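Local coordinates for oxidoreductase, iron/ascorbate family (Shewanella oneidensis, PDB 3ON7), which probably acts as an iron(II)- and 2-oxoglutarate-dependent oxygenase, perhaps forming ethylene from 2-oxoglutarate and oxidising L-arginine, at residues B[57-62]-B[95-100]; B[147-152]-B[251-256]; B[219-224]-B[258-263]. All coordinates share one frame; numbering follows the deposited sequence.

Contact 1 of 3, residues B[57-62]-B[95-100]; sequences NEFMFN and WGRIPD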
ATOM      1  N   ASN B  57     -10.378 -21.566  -5.748  1.00 22.00           N
ATOM      2  CA  ASN B  57      -9.266 -20.843  -6.333  1.00 23.90           C
ATOM      3  C   ASN B  57      -9.696 -19.792  -7.349  1.00 23.81           C
ATOM      4  O   ASN B  57      -8.916 -18.902  -7.669  1.00 22.02           O
ATOM      5  CB  ASN B  57      -8.248 -21.810  -6.954  1.00 24.85           C
ATOM      6  CG  ASN B  57      -7.584 -22.714  -5.906  1.00 30.44           C
ATOM      7  OD1 ASN B  57      -6.936 -22.240  -4.965  1.00 35.01           O
ATOM      8  ND2 ASN B  57      -7.746 -24.022  -6.072  1.00 32.82           N
ATOM      9  N   GLU B  58     -10.929 -19.894  -7.846  1.00 25.22           N
ATOM     10  CA  GLU B  58     -11.518 -18.843  -8.681  1.00 26.62           C
ATOM     11  C   GLU B  58     -11.732 -17.525  -7.934  1.00 23.92           C
ATOM     12  O   GLU B  58     -11.945 -16.495  -8.560  1.00 24.00           O
ATOM     13  CB  GLU B  58     -12.881 -19.275  -9.243  1.00 29.20           C
ATOM     14  CG  GLU B  58     -12.848 -20.354 -10.336  1.00 38.09           C
ATOM     15  CD  GLU B  58     -14.220 -21.020 -10.559  1.00 45.69           C
ATOM     16  OE1 GLU B  58     -15.270 -20.354 -10.348  1.00 46.46           O
ATOM     17  OE2 GLU B  58     -14.239 -22.214 -10.943  1.00 51.69           O
ATOM     18  N   PHE B  59     -11.720 -17.558  -6.609  1.00 21.91           N
ATOM     19  CA  PHE B  59     -11.967 -16.360  -5.817  1.00 20.80           C
ATOM     20  C   PHE B  59     -10.713 -15.812  -5.139  1.00 18.71           C
ATOM     21  O   PHE B  59     -10.823 -15.117  -4.135  1.00 15.51           O
ATOM     22  CB  PHE B  59     -13.084 -16.646  -4.812  1.00 19.54           C
ATOM     23  CG  PHE B  59     -14.366 -17.049  -5.467  1.00 21.23           C
ATOM     24  CD1 PHE B  59     -14.595 -18.381  -5.819  1.00 22.16           C
ATOM     25  CD2 PHE B  59     -15.321 -16.107  -5.792  1.00 21.61           C
ATOM     26  CE1 PHE B  59     -15.759 -18.758  -6.459  1.00 22.10           C
ATOM     27  CE2 PHE B  59     -16.508 -16.490  -6.429  1.00 22.58           C
ATOM     28  CZ  PHE B  59     -16.714 -17.810  -6.764  1.00 23.06           C
HETATM   29  N   MSE B  60      -9.536 -16.100  -5.707  1.00 20.11           N
HETATM   30  CA  MSE B  60      -8.261 -15.574  -5.190  1.00 22.29           C
HETATM   31  C   MSE B  60      -8.469 -14.133  -4.855  1.00 19.00           C
HETATM   32  O   MSE B  60      -9.023 -13.392  -5.656  1.00 18.43           O
HETATM   33  CB  MSE B  60      -7.131 -15.617  -6.237  1.00 24.50           C
HETATM   34  CG  MSE B  60      -6.515 -16.986  -6.526  1.00 38.94           C
HETATM   35 SE   MSE B  60      -5.771 -17.842  -4.959  0.75 44.91          SE
HETATM   36  CE  MSE B  60      -4.762 -16.300  -4.360  1.00 15.75           C
ATOM     37  N   PHE B  61      -7.993 -13.738  -3.683  1.00 17.93           N
ATOM     38  CA  PHE B  61      -8.176 -12.372  -3.206  1.00 17.08           C
ATOM     39  C   PHE B  61      -7.675 -11.335  -4.190  1.00 17.47           C
ATOM     40  O   PHE B  61      -6.685 -11.543  -4.857  1.00 14.29           O
ATOM     41  CB  PHE B  61      -7.511 -12.155  -1.848  1.00 15.86           C
ATOM     42  CG  PHE B  61      -6.000 -12.212  -1.871  1.00 13.83           C
ATOM     43  CD1 PHE B  61      -5.343 -13.409  -1.781  1.00 16.98           C
ATOM     44  CD2 PHE B  61      -5.259 -11.050  -1.931  1.00 14.58           C
ATOM     45  CE1 PHE B  61      -3.979 -13.472  -1.782  1.00 18.18           C
ATOM     46  CE2 PHE B  61      -3.889 -11.081  -1.932  1.00 18.75           C
ATOM     47  CZ  PHE B  61      -3.237 -12.287  -1.844  1.00 19.05           C
ATOM     48  N   ASN B  62      -8.397 -10.221  -4.257  1.00 17.45           N
ATOM     49  CA  ASN B  62      -7.960  -9.052  -4.991  1.00 19.40           C
ATOM     50  C   ASN B  62      -6.753  -8.435  -4.291  1.00 20.32           C
ATOM     51  O   ASN B  62      -6.787  -8.171  -3.091  1.00 19.37           O
ATOM     52  CB  ASN B  62      -9.086  -8.022  -5.106  1.00 17.05           C
ATOM     53  CG  ASN B  62     -10.301  -8.578  -5.794  1.00 18.11           C
ATOM     54  OD1 ASN B  62     -10.174  -9.344  -6.760  1.00 14.34           O
ATOM     55  ND2 ASN B  62     -11.502  -8.223  -5.290  1.00 11.88           N
ATOM     56  N   TRP B  95     -19.324  -4.991   0.483  1.00 19.17           N
ATOM     57  CA  TRP B  95     -18.905  -4.411  -0.784  1.00 19.36           C
ATOM     58  C   TRP B  95     -18.016  -5.319  -1.633  1.00 18.46           C
ATOM     59  O   TRP B  95     -17.744  -5.029  -2.803  1.00 18.51           O
ATOM     60  CB  TRP B  95     -18.155  -3.096  -0.536  1.00 18.67           C
ATOM     61  CG  TRP B  95     -17.007  -3.179   0.440  1.00 15.31           C
ATOM     62  CD1 TRP B  95     -17.034  -2.811   1.744  1.00 15.45           C
ATOM     63  CD2 TRP B  95     -15.670  -3.623   0.176  1.00 12.78           C
ATOM     64  NE1 TRP B  95     -15.802  -2.985   2.315  1.00 12.79           N
ATOM     65  CE2 TRP B  95     -14.945  -3.492   1.377  1.00 15.42           C
ATOM     66  CE3 TRP B  95     -15.010  -4.108  -0.959  1.00 14.92           C
ATOM     67  CZ2 TRP B  95     -13.599  -3.851   1.487  1.00 13.03           C
ATOM     68  CZ3 TRP B  95     -13.669  -4.475  -0.850  1.00 18.80           C
ATOM     69  CH2 TRP B  95     -12.974  -4.320   0.366  1.00 14.51           C
ATOM     70  N   GLY B  96     -17.559  -6.414  -1.059  1.00 18.40           N
ATOM     71  CA  GLY B  96     -16.494  -7.179  -1.690  1.00 18.88           C
ATOM     72  C   GLY B  96     -16.975  -8.400  -2.446  1.00 20.56           C
ATOM     73  O   GLY B  96     -18.173  -8.627  -2.615  1.00 20.28           O
ATOM     74  N   ARG B  97     -16.018  -9.204  -2.888  1.00 21.49           N
ATOM     75  CA  ARG B  97     -16.336 -10.371  -3.671  1.00 20.21           C
ATOM     76  C   ARG B  97     -16.797 -11.498  -2.796  1.00 18.70           C
ATOM     77  O   ARG B  97     -16.140 -11.851  -1.833  1.00 19.26           O
ATOM     78  CB  ARG B  97     -15.133 -10.844  -4.445  1.00 20.00           C
ATOM     79  CG  ARG B  97     -15.585 -11.671  -5.607  1.00 25.46           C
ATOM     80  CD  ARG B  97     -14.459 -12.123  -6.372  1.00 24.18           C
ATOM     81  NE  ARG B  97     -14.845 -13.041  -7.407  1.00 20.95           N
ATOM     82  CZ  ARG B  97     -13.962 -13.735  -8.113  1.00 21.74           C
ATOM     83  NH1 ARG B  97     -12.656 -13.591  -7.857  1.00 19.60           N
ATOM     84  NH2 ARG B  97     -14.379 -14.565  -9.071  1.00 19.92           N
ATOM     85  N   ILE B  98     -17.926 -12.084  -3.169  1.00 21.06           N
ATOM     86  CA  ILE B  98     -18.508 -13.215  -2.456  1.00 20.18           C
ATOM     87  C   ILE B  98     -19.072 -14.184  -3.508  1.00 20.21           C
ATOM     88  O   ILE B  98     -19.702 -13.750  -4.456  1.00 17.90           O
ATOM     89  CB  ILE B  98     -19.650 -12.759  -1.520  1.00 19.04           C
ATOM     90  CG1 ILE B  98     -19.184 -11.591  -0.642  1.00 21.60           C
ATOM     91  CG2 ILE B  98     -20.097 -13.917  -0.644  1.00 16.66           C
ATOM     92  CD1 ILE B  98     -20.229 -11.038   0.239  1.00 16.32           C
ATOM     93  N   PRO B  99     -18.835 -15.490  -3.348  1.00 19.35           N
ATOM     94  CA  PRO B  99     -19.401 -16.423  -4.323  1.00 22.11           C
ATOM     95  C   PRO B  99     -20.918 -16.390  -4.283  1.00 22.43           C
ATOM     96  O   PRO B  99     -21.491 -16.341  -3.191  1.00 21.92           O
ATOM     97  CB  PRO B  99     -18.892 -17.794  -3.848  1.00 21.16           C
ATOM     98  CG  PRO B  99     -17.744 -17.506  -3.000  1.00 22.18           C
ATOM     99  CD  PRO B  99     -18.045 -16.187  -2.330  1.00 19.06           C
ATOM    100  N   ASP B 100     -21.550 -16.385  -5.452  1.00 24.40           N
ATOM    101  CA  ASP B 100     -23.010 -16.255  -5.552  1.00 27.33           C
ATOM    102  C   ASP B 100     -23.762 -17.200  -4.636  1.00 25.11           C
ATOM    103  O   ASP B 100     -24.725 -16.779  -3.989  1.00 26.53           O
ATOM    104  CB  ASP B 100     -23.504 -16.495  -6.993  1.00 30.54           C
ATOM    105  CG  ASP B 100     -23.232 -15.310  -7.917  1.00 38.70           C
ATOM    106  OD1 ASP B 100     -23.171 -14.160  -7.427  1.00 48.06           O
ATOM    107  OD2 ASP B 100     -23.092 -15.530  -9.139  1.00 46.19           O
TER
HETATM  108  O   HOH W   1     -11.195 -11.914  -5.918  1.00 22.72           O
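F59 sets its CG anti to the carbonyl carbon, and R97 sets its CG anti to the backbone N (chi1 -158°), then runs extended to NE; the two side chains meet crossing at about a right angle. CD2 of F59 lies over one face of the R97 guanidinium, toward its rim, 3.5 Å from R97 NE, with the two planes 43° apart. P99 takes a face of the phenyl ring: its CG sits 3.8 Å from the F59 ring centroid, almost on the ring normal, a CH-pi contact, while P99 CB touches F59 CZ at 3.6 Å. The contact flanks the end of the main sheet of this double-stranded beta-helix (cupin-type) oxygenase: 57-62, coming off a short 3-10 turn, leads to edge strand 68-70, and the loop 95-100 follows the neighbouring strand 88-92; F50 and Y90 pack against both F59 and P99. At its tip R97 reaches the backbone. NH1 and NH2 share E58 O, each 3.1 Å away, in two weak, strongly bent bonds, with N-H...O angles near 124°. Water 1, in the guanidinium plane, accepts from R97 NH1 at 3.0 Å and donates to M60 O and N62 OD1.

Contact 2 of 3, residues B[147-152]-B[251-256]; sequences SHKTLL and FLHPHP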
ATOM      1  N   SER B 147     -19.980   0.676   8.491  1.00 23.04           N
ATOM      2  CA  SER B 147     -18.554   0.826   8.461  1.00 22.42           C
ATOM      3  C   SER B 147     -17.973   0.019   7.325  1.00 21.28           C
ATOM      4  O   SER B 147     -18.213  -1.189   7.208  1.00 20.36           O
ATOM      5  CB  SER B 147     -17.913   0.343   9.758  1.00 22.02           C
ATOM      6  OG  SER B 147     -16.529   0.169   9.543  1.00 22.26           O
ATOM      7  N   HIS B 148     -17.164   0.707   6.531  1.00 19.00           N
ATOM      8  CA  HIS B 148     -16.498   0.158   5.356  1.00 18.18           C
ATOM      9  C   HIS B 148     -15.443  -0.883   5.731  1.00 18.38           C
ATOM     10  O   HIS B 148     -15.233  -1.878   5.009  1.00 16.17           O
ATOM     11  CB  HIS B 148     -15.844   1.325   4.620  1.00 18.79           C
ATOM     12  CG  HIS B 148     -15.154   0.946   3.357  1.00 21.63           C
ATOM     13  ND1 HIS B 148     -13.805   1.142   3.176  1.00 23.94           N
ATOM     14  CD2 HIS B 148     -15.620   0.412   2.201  1.00 21.93           C
ATOM     15  CE1 HIS B 148     -13.460   0.732   1.968  1.00 25.15           C
ATOM     16  NE2 HIS B 148     -14.541   0.285   1.355  1.00 20.95           N
ATOM     17  N   LYS B 149     -14.783  -0.658   6.867  1.00 18.52           N
ATOM     18  CA  LYS B 149     -13.683  -1.514   7.279  1.00 18.70           C
ATOM     19  C   LYS B 149     -14.111  -2.769   8.031  1.00 17.15           C
ATOM     20  O   LYS B 149     -13.309  -3.691   8.210  1.00 19.08           O
ATOM     21  CB  LYS B 149     -12.673  -0.721   8.115  1.00 20.12           C
ATOM     22  CG  LYS B 149     -11.773   0.204   7.294  1.00 27.49           C
ATOM     23  CD  LYS B 149     -10.381  -0.397   7.060  1.00 33.75           C
ATOM     24  CE  LYS B 149      -9.542  -0.404   8.348  1.00 35.35           C
ATOM     25  NZ  LYS B 149      -8.152  -0.911   8.108  1.00 34.80           N
ATOM     26  N   THR B 150     -15.344  -2.837   8.497  1.00 17.27           N
ATOM     27  CA  THR B 150     -15.735  -3.997   9.298  1.00 17.04           C
ATOM     28  C   THR B 150     -15.561  -5.237   8.431  1.00 16.69           C
ATOM     29  O   THR B 150     -15.989  -5.240   7.272  1.00 14.89           O
ATOM     30  CB  THR B 150     -17.162  -3.880   9.870  1.00 18.04           C
ATOM     31  OG1 THR B 150     -17.117  -3.009  11.000  1.00 19.84           O
ATOM     32  CG2 THR B 150     -17.730  -5.269  10.320  1.00 12.04           C
ATOM     33  N   LEU B 151     -14.895  -6.240   9.001  1.00 15.65           N
ATOM     34  CA  LEU B 151     -14.456  -7.439   8.280  1.00 17.37           C
ATOM     35  C   LEU B 151     -14.994  -8.721   8.902  1.00 16.08           C
ATOM     36  O   LEU B 151     -14.844  -8.933  10.089  1.00 17.25           O
ATOM     37  CB  LEU B 151     -12.916  -7.497   8.285  1.00 17.23           C
ATOM     38  CG  LEU B 151     -12.213  -8.817   7.992  1.00 15.11           C
ATOM     39  CD1 LEU B 151     -12.469  -9.205   6.559  1.00 15.87           C
ATOM     40  CD2 LEU B 151     -10.703  -8.683   8.270  1.00 13.05           C
ATOM     41  N   LEU B 152     -15.611  -9.568   8.091  1.00 16.96           N
ATOM     42  CA  LEU B 152     -15.996 -10.924   8.502  1.00 17.96           C
ATOM     43  C   LEU B 152     -14.991 -11.867   7.836  1.00 18.27           C
ATOM     44  O   LEU B 152     -14.923 -11.949   6.627  1.00 19.82           O
ATOM     45  CB  LEU B 152     -17.444 -11.216   8.092  1.00 18.12           C
ATOM     46  CG  LEU B 152     -18.018 -12.608   8.329  1.00 22.16           C
ATOM     47  CD1 LEU B 152     -17.768 -13.088   9.736  1.00 14.28           C
ATOM     48  CD2 LEU B 152     -19.510 -12.615   7.998  1.00 19.73           C
ATOM     49  N   PHE B 251     -14.826  -8.674  12.860  1.00 14.37           N
ATOM     50  CA  PHE B 251     -14.056  -7.556  13.427  1.00 13.87           C
ATOM     51  C   PHE B 251     -14.759  -6.233  13.147  1.00 15.31           C
ATOM     52  O   PHE B 251     -14.785  -5.761  12.002  1.00 13.91           O
ATOM     53  CB  PHE B 251     -12.643  -7.579  12.868  1.00 12.92           C
ATOM     54  CG  PHE B 251     -11.883  -8.841  13.228  1.00 17.30           C
ATOM     55  CD1 PHE B 251     -11.159  -8.925  14.416  1.00 15.76           C
ATOM     56  CD2 PHE B 251     -11.941  -9.956  12.409  1.00 17.83           C
ATOM     57  CE1 PHE B 251     -10.502 -10.088  14.771  1.00 17.43           C
ATOM     58  CE2 PHE B 251     -11.263 -11.112  12.742  1.00 17.03           C
ATOM     59  CZ  PHE B 251     -10.552 -11.189  13.927  1.00 17.52           C
ATOM     60  N   LEU B 252     -15.377  -5.662  14.186  1.00 15.59           N
ATOM     61  CA  LEU B 252     -16.127  -4.401  14.031  1.00 16.41           C
ATOM     62  C   LEU B 252     -15.084  -3.286  14.101  1.00 16.97           C
ATOM     63  O   LEU B 252     -14.352  -3.199  15.088  1.00 18.59           O
ATOM     64  CB  LEU B 252     -17.209  -4.226  15.131  1.00 15.28           C
ATOM     65  CG  LEU B 252     -18.490  -5.078  15.129  1.00 17.61           C
ATOM     66  CD1 LEU B 252     -19.207  -4.981  13.825  1.00 17.71           C
ATOM     67  CD2 LEU B 252     -18.247  -6.546  15.464  1.00 16.26           C
ATOM     68  N   HIS B 253     -14.964  -2.500  13.029  1.00 17.09           N
ATOM     69  CA  HIS B 253     -14.001  -1.415  12.950  1.00 17.19           C
ATOM     70  C   HIS B 253     -14.779  -0.100  12.882  1.00 17.97           C
ATOM     71  O   HIS B 253     -15.760  -0.009  12.161  1.00 13.30           O
ATOM     72  CB  HIS B 253     -13.149  -1.496  11.679  1.00 18.03           C
ATOM     73  CG  HIS B 253     -12.074  -2.544  11.701  1.00 22.03           C
ATOM     74  ND1 HIS B 253     -10.735  -2.233  11.823  1.00 22.19           N
ATOM     75  CD2 HIS B 253     -12.135  -3.888  11.552  1.00 19.09           C
ATOM     76  CE1 HIS B 253     -10.022  -3.343  11.769  1.00 20.52           C
ATOM     77  NE2 HIS B 253     -10.846  -4.362  11.606  1.00 25.55           N
ATOM     78  N   PRO B 254     -14.305   0.939  13.585  1.00 17.95           N
ATOM     79  CA  PRO B 254     -14.973   2.228  13.499  1.00 20.31           C
ATOM     80  C   PRO B 254     -14.717   2.907  12.157  1.00 19.47           C
ATOM     81  O   PRO B 254     -13.823   2.498  11.449  1.00 18.84           O
ATOM     82  CB  PRO B 254     -14.328   3.013  14.636  1.00 20.18           C
ATOM     83  CG  PRO B 254     -13.007   2.430  14.777  1.00 20.84           C
ATOM     84  CD  PRO B 254     -13.147   0.982  14.474  1.00 18.27           C
ATOM     85  N   HIS B 255     -15.490   3.943  11.813  1.00 19.93           N
ATOM     86  CA  HIS B 255     -15.180   4.718  10.618  1.00 19.79           C
ATOM     87  C   HIS B 255     -13.797   5.351  10.846  1.00 18.92           C
ATOM     88  O   HIS B 255     -13.495   5.741  11.972  1.00 19.62           O
ATOM     89  CB  HIS B 255     -16.210   5.812  10.361  1.00 20.26           C
ATOM     90  CG  HIS B 255     -17.613   5.318  10.318  1.00 23.24           C
ATOM     91  ND1 HIS B 255     -18.030   4.348   9.431  1.00 23.68           N
ATOM     92  CD2 HIS B 255     -18.694   5.638  11.067  1.00 26.62           C
ATOM     93  CE1 HIS B 255     -19.313   4.111   9.621  1.00 28.13           C
ATOM     94  NE2 HIS B 255     -19.741   4.875  10.611  1.00 25.35           N
ATOM     95  N   PRO B 256     -12.949   5.418   9.803  1.00 17.59           N
ATOM     96  CA  PRO B 256     -11.621   6.017   9.898  1.00 19.07           C
ATOM     97  C   PRO B 256     -11.586   7.384  10.577  1.00 19.57           C
ATOM     98  O   PRO B 256     -10.723   7.637  11.407  1.00 18.53           O
ATOM     99  CB  PRO B 256     -11.219   6.161   8.422  1.00 20.63           C
ATOM    100  CG  PRO B 256     -11.792   4.984   7.791  1.00 21.88           C
ATOM    101  CD  PRO B 256     -13.097   4.688   8.537  1.00 19.00           C
TER
HETATM  102  O   HOH W   2     -16.605   3.477   7.163  1.00 18.65           O
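L151 and F251 form an antiparallel hydrogen-bonded pair where strands 151-157 and 245-252 lie side by side in the main sheet of the double-stranded beta-helix fold. L151 N gives to F251 O at 3.0 Å, and F251 N returns the bond to L151 O at 2.8 Å, nearly along the C=O axis. Beyond this pair, toward S147 and H255, the chains leave regular pairing, and side chains take over the bonding. OG1 of T150, anti to its own carbonyl carbon (chi1 -78°), accepts from H253 N at 3.0 Å in a nearly straight bond, while T150 CG2 lies against L252 CD1; these two side chains run side by side and point the same way. K149 can be followed outward. Its CB packs on H253 CB at 3.7 Å, the two side chains crossing obliquely. The chain then bends at chi2 (-101°) and again at chi3, which brings CE to 4.1 Å from H253 ND1. NZ continues beyond the pair: it forms a salt bridge with E64 of the second subunit and a hydrogen bond to G278 O of the third, so its charge is probably balanced largely by E64 at the subunit junction. Neighbouring H148 also faces the second subunit, its NE2 bonded to the NE2 of that subunit's H148. At the far end, H255 brings its ring against the S147 backbone, CE1 3.6 Å from S147 CA, and water 2 in the ring plane joins H255 ND1 to H148 N. The hydroxyl of S147 has three polar partners: weak bonds come from K149 N and T150 N, and OG itself donates to H253 O at 2.7 Å, standing 35° above that carbonyl's plane.

Contact 3 of 3, residues B[219-224]-B[258-263]; sequences QEASDG and VVLSER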
ATOM      1  N   GLN B 219     -10.298   0.481  23.821  1.00 21.00           N
ATOM      2  CA  GLN B 219      -9.421   0.779  24.948  1.00 22.83           C
ATOM      3  C   GLN B 219      -9.010   2.241  24.902  1.00 24.16           C
ATOM      4  O   GLN B 219      -9.095   2.957  25.914  1.00 25.76           O
ATOM      5  CB  GLN B 219      -8.195  -0.123  24.987  1.00 21.69           C
ATOM      6  CG  GLN B 219      -7.327   0.109  26.219  1.00 25.68           C
ATOM      7  CD  GLN B 219      -6.122  -0.827  26.324  1.00 27.96           C
ATOM      8  OE1 GLN B 219      -6.260  -2.039  26.363  1.00 25.25           O
ATOM      9  NE2 GLN B 219      -4.939  -0.246  26.431  1.00 38.59           N
ATOM     10  N   GLU B 220      -8.579   2.690  23.724  1.00 23.50           N
ATOM     11  CA  GLU B 220      -8.180   4.080  23.534  1.00 23.76           C
ATOM     12  C   GLU B 220      -9.356   5.027  23.744  1.00 24.76           C
ATOM     13  O   GLU B 220      -9.195   6.054  24.387  1.00 23.86           O
ATOM     14  CB  GLU B 220      -7.606   4.281  22.130  1.00 23.49           C
ATOM     15  CG  GLU B 220      -7.169   5.707  21.817  1.00 26.50           C
ATOM     16  CD  GLU B 220      -5.989   6.184  22.654  1.00 26.38           C
ATOM     17  OE1 GLU B 220      -5.249   5.363  23.249  1.00 30.02           O
ATOM     18  OE2 GLU B 220      -5.787   7.396  22.697  1.00 26.32           O
ATOM     19  N   ALA B 221     -10.533   4.688  23.197  1.00 23.27           N
ATOM     20  CA  ALA B 221     -11.697   5.568  23.310  1.00 24.08           C
ATOM     21  C   ALA B 221     -12.178   5.730  24.750  1.00 26.07           C
ATOM     22  O   ALA B 221     -12.709   6.779  25.110  1.00 28.30           O
ATOM     23  CB  ALA B 221     -12.835   5.092  22.433  1.00 22.27           C
ATOM     24  N   SER B 222     -11.963   4.707  25.565  1.00 26.40           N
ATOM     25  CA  SER B 222     -12.447   4.671  26.939  1.00 26.89           C
ATOM     26  C   SER B 222     -11.328   4.904  27.938  1.00 27.76           C
ATOM     27  O   SER B 222     -11.495   4.622  29.125  1.00 28.23           O
ATOM     28  CB  SER B 222     -13.070   3.306  27.221  1.00 27.19           C
ATOM     29  OG  SER B 222     -12.068   2.308  27.194  1.00 23.55           O
ATOM     30  N   ASP B 223     -10.198   5.426  27.463  1.00 28.46           N
ATOM     31  CA  ASP B 223      -9.049   5.716  28.310  1.00 30.11           C
ATOM     32  C   ASP B 223      -8.679   4.554  29.231  1.00 28.60           C
ATOM     33  O   ASP B 223      -8.468   4.747  30.423  1.00 28.90           O
ATOM     34  CB  ASP B 223      -9.293   6.987  29.142  1.00 33.14           C
ATOM     35  CG  ASP B 223      -8.004   7.547  29.751  1.00 39.24           C
ATOM     36  OD1 ASP B 223      -6.959   7.540  29.053  1.00 44.95           O
ATOM     37  OD2 ASP B 223      -8.042   7.991  30.922  1.00 44.27           O
ATOM     38  N   GLY B 224      -8.609   3.345  28.685  1.00 26.52           N
ATOM     39  CA  GLY B 224      -8.152   2.189  29.466  1.00 26.12           C
ATOM     40  C   GLY B 224      -9.186   1.565  30.379  1.00 24.38           C
ATOM     41  O   GLY B 224      -8.919   0.544  30.990  1.00 25.81           O
ATOM     42  N   VAL B 258     -13.485   8.633  12.807  1.00 21.96           N
ATOM     43  CA  VAL B 258     -13.979   8.739  14.181  1.00 21.89           C
ATOM     44  C   VAL B 258     -12.847   9.161  15.083  1.00 22.80           C
ATOM     45  O   VAL B 258     -11.777   8.564  15.042  1.00 21.57           O
ATOM     46  CB  VAL B 258     -14.527   7.414  14.720  1.00 23.58           C
ATOM     47  CG1 VAL B 258     -14.734   7.491  16.247  1.00 17.21           C
ATOM     48  CG2 VAL B 258     -15.813   7.069  14.033  1.00 18.08           C
ATOM     49  N   VAL B 259     -13.079  10.201  15.880  1.00 23.41           N
ATOM     50  CA  VAL B 259     -12.105  10.628  16.869  1.00 22.51           C
ATOM     51  C   VAL B 259     -12.194   9.671  18.036  1.00 22.10           C
ATOM     52  O   VAL B 259     -13.284   9.421  18.533  1.00 23.95           O
ATOM     53  CB  VAL B 259     -12.382  12.067  17.360  1.00 24.98           C
ATOM     54  CG1 VAL B 259     -11.432  12.438  18.488  1.00 21.24           C
ATOM     55  CG2 VAL B 259     -12.270  13.056  16.204  1.00 22.26           C
ATOM     56  N   LEU B 260     -11.061   9.106  18.450  1.00 22.57           N
ATOM     57  CA  LEU B 260     -11.030   8.144  19.551  1.00 22.56           C
ATOM     58  C   LEU B 260     -10.691   8.813  20.872  1.00 22.91           C
ATOM     59  O   LEU B 260     -11.146   8.383  21.919  1.00 22.78           O
ATOM     60  CB  LEU B 260     -10.004   7.059  19.278  1.00 20.77           C
ATOM     61  CG  LEU B 260     -10.297   6.111  18.119  1.00 23.73           C
ATOM     62  CD1 LEU B 260      -9.034   5.310  17.763  1.00 19.36           C
ATOM     63  CD2 LEU B 260     -11.477   5.185  18.443  1.00 22.58           C
ATOM     64  N   SER B 261      -9.871   9.856  20.798  1.00 23.32           N
ATOM     65  CA  SER B 261      -9.322  10.528  21.951  1.00 23.69           C
ATOM     66  C   SER B 261      -8.714  11.845  21.472  1.00 26.61           C
ATOM     67  O   SER B 261      -8.804  12.180  20.276  1.00 28.68           O
ATOM     68  CB  SER B 261      -8.228   9.681  22.609  1.00 23.52           C
ATOM     69  OG  SER B 261      -7.032   9.685  21.819  1.00 20.77           O
ATOM     70  N   GLU B 262      -8.084  12.569  22.399  1.00 26.49           N
ATOM     71  CA  GLU B 262      -7.374  13.795  22.082  1.00 30.42           C
ATOM     72  C   GLU B 262      -6.175  13.526  21.172  1.00 27.97           C
ATOM     73  O   GLU B 262      -5.683  14.459  20.537  1.00 29.26           O
ATOM     74  CB  GLU B 262      -6.879  14.518  23.363  1.00 32.32           C
ATOM     75  CG  GLU B 262      -7.999  15.020  24.302  1.00 42.39           C
ATOM     76  CD  GLU B 262      -7.727  16.387  24.959  1.00 54.36           C
ATOM     77  OE1 GLU B 262      -6.543  16.790  25.115  1.00 57.19           O
ATOM     78  OE2 GLU B 262      -8.727  17.054  25.325  1.00 57.34           O
ATOM     79  N   ARG B 263      -5.719  12.271  21.125  1.00 25.39           N
ATOM     80  CA  ARG B 263      -4.474  11.888  20.442  1.00 26.07           C
ATOM     81  C   ARG B 263      -4.664  11.224  19.086  1.00 24.33           C
ATOM     82  O   ARG B 263      -3.804  11.359  18.219  1.00 23.47           O
ATOM     83  CB  ARG B 263      -3.647  10.940  21.320  1.00 26.99           C
ATOM     84  CG  ARG B 263      -3.066  11.568  22.585  1.00 34.28           C
ATOM     85  CD  ARG B 263      -2.406  10.507  23.501  1.00 38.90           C
ATOM     86  NE  ARG B 263      -1.394   9.699  22.800  1.00 46.70           N
ATOM     87  CZ  ARG B 263      -0.586   8.803  23.382  1.00 47.52           C
ATOM     88  NH1 ARG B 263      -0.641   8.583  24.700  1.00 49.37           N
ATOM     89  NH2 ARG B 263       0.296   8.127  22.637  1.00 39.28           N
TER
HETATM   90  O   HOH W   3     -11.412   9.176  24.606  1.00 30.35           O
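A221 and L260 bring their backbones to a CA-CA distance of 4.6 Å where the last turn of helix 216-221 meets the irregular loop 258-263. The helix ends in a Schellman motif, with D223 at positive phi: G224 N bonds to Q219 O and D223 N to E220 O. Between the segments, A221 CA makes a CA-H...O contact with L260 O, 3.2 Å long and close to straight. Water 3 lies 2.8 Å from both A221 O and L260 O. The loop has its own turn, an ST turn in which S261 OG accepts from R263 N at 3.0 Å.

Among the side chains, E220 does most of the reaching. Its CG is anti to the backbone N (chi1 179°), and a bend at chi2 swings CD toward S261, where OE2 meets the hydroxyl. CG itself passes L260 CB at 4.0 Å, the two side chains crossing at about a right angle, and A221 CB lies 4.2 Å from L260 CD2. An alanine in place of E220 would probably leave the S261 hydroxyl without its acceptor and open a gap beside L260 CB. R263 sets off from its backbone toward the helix, yet its NE stays 5.0 Å from E220 OE2 and pairs instead with D85 of the third subunit, so this loop also serves the subunit interface. S261 OG, between its backbone N and carbonyl carbon (chi1 73°), donates to E220 OE2 at 2.7 Å, meeting the anti lone pair of that oxygen, the one directed away from OE1.

In the fold
From the N terminus, contact 1 comes first, closing the excursion through strands 68-70 to 88-92 by joining the loops that lead into and out of it. It is complete before contact 2 opens at 147-152, though the two touch through W95 NE1 and H148 O, and both reach the second subunit. Contact 2 closes a far longer loop of 98 residues, pairing neighbouring strands of the main sheet. Contact 3 crosses it: 219-224 lies inside that loop, while 258-263 follows just after 251-256 and ties the end of helix 216-221 to the approach to helix 266-277. Contacts 2 and 3, with centres about 16 Å apart, both meet the third subunit.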